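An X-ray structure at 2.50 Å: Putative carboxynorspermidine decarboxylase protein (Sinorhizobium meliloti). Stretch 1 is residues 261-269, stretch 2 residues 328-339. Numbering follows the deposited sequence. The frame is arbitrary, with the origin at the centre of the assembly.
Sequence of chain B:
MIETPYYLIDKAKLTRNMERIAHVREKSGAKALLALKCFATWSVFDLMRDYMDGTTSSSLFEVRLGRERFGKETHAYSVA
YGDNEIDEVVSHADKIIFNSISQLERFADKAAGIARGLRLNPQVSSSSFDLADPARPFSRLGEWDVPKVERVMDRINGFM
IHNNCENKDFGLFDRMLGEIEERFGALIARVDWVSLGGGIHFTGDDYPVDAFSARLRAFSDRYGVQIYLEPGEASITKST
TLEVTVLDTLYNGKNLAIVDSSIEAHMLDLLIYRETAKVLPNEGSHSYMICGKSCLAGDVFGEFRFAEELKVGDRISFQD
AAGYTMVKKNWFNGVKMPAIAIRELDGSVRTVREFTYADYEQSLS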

# COMPACT_ATOMS: atom_id res chain seq x y z
N SER B 261 9.59 10.44 -4.74
CA SER B 261 8.39 9.66 -4.65
C SER B 261 8.82 8.22 -4.45
O SER B 261 10.02 7.94 -4.42
CB SER B 261 7.61 9.79 -5.97
OG SER B 261 6.39 9.07 -5.97
N SER B 262 7.86 7.30 -4.34
CA SER B 262 8.12 5.88 -4.12
C SER B 262 6.99 5.03 -4.73
O SER B 262 5.81 5.29 -4.47
CB SER B 262 8.19 5.64 -2.62
OG SER B 262 8.39 4.29 -2.30
N ILE B 263 7.34 4.04 -5.55
CA ILE B 263 6.30 3.18 -6.10
C ILE B 263 5.52 2.43 -5.02
O ILE B 263 4.33 2.17 -5.20
CB ILE B 263 6.77 2.18 -7.21
CG1 ILE B 263 7.82 1.19 -6.70
CG2 ILE B 263 7.28 2.92 -8.41
CD1 ILE B 263 7.87 -0.06 -7.51
N GLU B 264 6.16 2.13 -3.89
CA GLU B 264 5.44 1.42 -2.85
C GLU B 264 4.35 2.30 -2.24
O GLU B 264 3.24 1.82 -1.94
CB GLU B 264 6.35 0.84 -1.75
CG GLU B 264 5.53 -0.01 -0.78
CD GLU B 264 6.35 -0.88 0.13
OE1 GLU B 264 7.53 -1.12 -0.17
OE2 GLU B 264 5.84 -1.31 1.18
N ALA B 265 4.66 3.58 -2.09
CA ALA B 265 3.76 4.47 -1.38
C ALA B 265 2.75 5.11 -2.30
O ALA B 265 1.69 5.53 -1.85
CB ALA B 265 4.55 5.54 -0.66
N HIS B 266 3.09 5.22 -3.58
CA HIS B 266 2.38 6.15 -4.48
C HIS B 266 1.78 5.55 -5.74
O HIS B 266 0.89 6.15 -6.32
CB HIS B 266 3.27 7.34 -4.86
CG HIS B 266 3.83 8.04 -3.66
ND1 HIS B 266 5.06 8.66 -3.66
CD2 HIS B 266 3.33 8.18 -2.40
CE1 HIS B 266 5.29 9.17 -2.46
NE2 HIS B 266 4.26 8.89 -1.68
N MSE B 267 2.26 4.38 -6.15
CA MSE B 267 1.81 3.72 -7.39
C MSE B 267 1.99 2.21 -7.19
O MSE B 267 2.73 1.53 -7.90
CB MSE B 267 2.63 4.27 -8.55
CG MSE B 267 2.08 5.59 -9.18
SE MSE B 267 3.21 5.99 -10.74
CE MSE B 267 2.08 5.11 -12.09
N LEU B 268 1.29 1.72 -6.17
CA LEU B 268 1.59 0.47 -5.55
C LEU B 268 1.33 -0.70 -6.48
O LEU B 268 1.97 -1.74 -6.37
CB LEU B 268 0.81 0.36 -4.24
CG LEU B 268 0.71 -0.97 -3.46
CD1 LEU B 268 2.08 -1.47 -2.95
CD2 LEU B 268 -0.32 -0.91 -2.29
N ASP B 269 0.38 -0.55 -7.40
CA ASP B 269 0.19 -1.55 -8.45
C ASP B 269 1.48 -1.86 -9.21
O ASP B 269 1.71 -3.01 -9.58
CB ASP B 269 -0.97 -1.20 -9.41
CG ASP B 269 -2.31 -1.89 -8.99
OD1 ASP B 269 -2.50 -2.08 -7.78
OD2 ASP B 269 -3.15 -2.24 -9.85
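Stretch 2 328-339: KKNWFNGVKMPA

The most unusual feature of this contact is the packing of a proline on a histidine: Pro-338 CD lies 3.2 Å from His-266 CD2 and 3.4 Å from the centroid of the His-266 ring, 24° off the ring normal, which places the CH group over the face. The CA-to-CB bond of His-266 points away from stretch 2, yet its m rotamer (chi1 -53°) brings the end of the ring back to it. Ser-261 OG, 2.7 Å from His-266 ND1, hydrogen-bonds the ring from within stretch 1. A water joins His-266 NE2 (2.9 Å) to stretch 2, donating to Asn-330 O and Val-335 O, each 2.9 Å from the water oxygen.

Stretch 2 forms no regular helix or strand, and it meets a short helix, 263-266, with Ser-262 at its N-cap position. The nearest CA pairs are Ala-265 with Asn-330 (4.9 Å), His-266 with Lys-329 (5.0 Å) and Leu-268 with Lys-328 (7.0 Å), so over this part the chains run in opposite directions. Asn-330 reads the carbonyls at the helix end twice: its backbone N donates to Ala-265 O (3.0 Å, 158°), and its ND2 donates to Glu-264 O (3.0 Å, 163°). Its OD1 accepts from Phe-332 N at 3.1 Å, tying the side chain to its own loop.

Beyond Asn-330, Phe-332 points toward stretch 1. Glu-264 CG stands 4.2 Å from the centroid of the Phe-332 ring, 20° off the normal, a CH-pi contact over the face. Ala-265 CB touches both side chains, 4.3 Å from Phe-332 CB and 4.1 Å from Val-335 CG2.

At the other end, Lys-328 starts sideways, but its bent side chain (chi1 p, chi3 102°) brings NZ to 2.8 Å from Asp-269 OD1, a salt bridge. Leu-268 CD2 packs 4.0 Å from Lys-328 CD. Together the stretches bury 620 Å².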

# COMPACT_ATOMS: atom_id res chain seq x y z
N LYS B 328 -4.85 3.74 -2.92
CA LYS B 328 -4.07 2.78 -2.17
C LYS B 328 -2.72 3.36 -1.76
O LYS B 328 -1.82 2.63 -1.40
CB LYS B 328 -3.96 1.43 -2.90
CG LYS B 328 -3.48 1.49 -4.35
CD LYS B 328 -3.25 0.06 -4.89
CE LYS B 328 -4.38 -0.38 -5.78
NZ LYS B 328 -4.51 -1.83 -5.85
N LYS B 329 -2.62 4.67 -1.78
CA LYS B 329 -1.41 5.32 -1.32
C LYS B 329 -1.23 5.18 0.17
O LYS B 329 -2.19 5.11 0.94
CB LYS B 329 -1.43 6.78 -1.73
CG LYS B 329 -2.57 7.62 -1.14
CD LYS B 329 -2.50 9.06 -1.69
CE LYS B 329 -3.88 9.75 -1.63
NZ LYS B 329 -4.39 9.63 -0.23
N ASN B 330 0.02 5.15 0.60
CA ASN B 330 0.32 4.94 2.02
C ASN B 330 1.57 5.74 2.49
O ASN B 330 2.27 6.39 1.69
CB ASN B 330 0.50 3.45 2.25
CG ASN B 330 1.57 2.88 1.37
OD1 ASN B 330 2.76 2.98 1.69
ND2 ASN B 330 1.18 2.34 0.21
N TRP B 331 1.88 5.62 3.79
CA TRP B 331 2.92 6.39 4.44
C TRP B 331 4.22 5.60 4.62
O TRP B 331 5.02 5.87 5.51
CB TRP B 331 2.41 6.79 5.80
CG TRP B 331 1.49 7.91 5.75
CD1 TRP B 331 0.18 7.90 6.10
CD2 TRP B 331 1.80 9.25 5.33
NE1 TRP B 331 -0.35 9.15 5.93
CE2 TRP B 331 0.62 10.00 5.47
CE3 TRP B 331 2.96 9.88 4.87
CZ2 TRP B 331 0.56 11.37 5.15
CZ3 TRP B 331 2.91 11.24 4.56
CH2 TRP B 331 1.73 11.98 4.71
N PHE B 332 4.42 4.59 3.77
CA PHE B 332 5.63 3.81 3.81
C PHE B 332 6.88 4.70 3.86
O PHE B 332 7.02 5.65 3.05
CB PHE B 332 5.66 2.99 2.56
CG PHE B 332 6.89 2.17 2.41
CD1 PHE B 332 7.16 1.13 3.31
CD2 PHE B 332 7.77 2.41 1.37
CE1 PHE B 332 8.30 0.35 3.17
CE2 PHE B 332 8.92 1.62 1.21
CZ PHE B 332 9.18 0.59 2.10
N ASN B 333 7.76 4.39 4.81
CA ASN B 333 9.00 5.13 5.07
C ASN B 333 8.77 6.55 5.62
O ASN B 333 9.73 7.27 5.86
CB ASN B 333 9.90 5.16 3.80
CG ASN B 333 10.90 3.97 3.74
OD1 ASN B 333 10.61 2.86 4.19
ND2 ASN B 333 12.09 4.22 3.17
N GLY B 334 7.52 6.93 5.82
CA GLY B 334 7.17 8.31 6.08
C GLY B 334 7.44 9.25 4.91
O GLY B 334 7.40 10.48 5.08
N VAL B 335 7.72 8.73 3.72
CA VAL B 335 7.87 9.66 2.60
C VAL B 335 6.64 10.53 2.38
O VAL B 335 5.50 10.13 2.66
CB VAL B 335 8.38 9.04 1.24
CG1 VAL B 335 9.62 8.19 1.46
CG2 VAL B 335 7.29 8.28 0.54
N LYS B 336 6.90 11.76 1.96
CA LYS B 336 5.87 12.74 1.66
C LYS B 336 4.82 12.17 0.72
O LYS B 336 5.15 11.58 -0.31
CB LYS B 336 6.50 13.99 1.03
CG LYS B 336 5.64 15.21 1.30
CD LYS B 336 6.07 16.46 0.55
CE LYS B 336 5.00 17.53 0.74
NZ LYS B 336 5.00 18.41 -0.47
N MSE B 337 3.55 12.32 1.09
CA MSE B 337 2.49 11.83 0.28
C MSE B 337 2.13 12.85 -0.82
O MSE B 337 2.14 14.04 -0.58
CB MSE B 337 1.29 11.51 1.17
CG MSE B 337 0.17 10.74 0.45
SE MSE B 337 -1.21 10.33 1.73
CE MSE B 337 -0.51 8.63 2.39
N PRO B 338 1.82 12.39 -2.04
CA PRO B 338 1.68 13.44 -3.04
C PRO B 338 0.41 14.23 -2.89
O PRO B 338 -0.63 13.67 -2.56
CB PRO B 338 1.72 12.67 -4.37
CG PRO B 338 2.42 11.35 -4.06
CD PRO B 338 1.99 11.05 -2.65
N ALA B 339 0.49 15.53 -3.12
CA ALA B 339 -0.68 16.39 -3.13
C ALA B 339 -1.62 15.94 -4.22
O ALA B 339 -1.21 15.29 -5.18
CB ALA B 339 -0.26 17.91 -3.35
O HOH W 1 3.38 8.96 1.12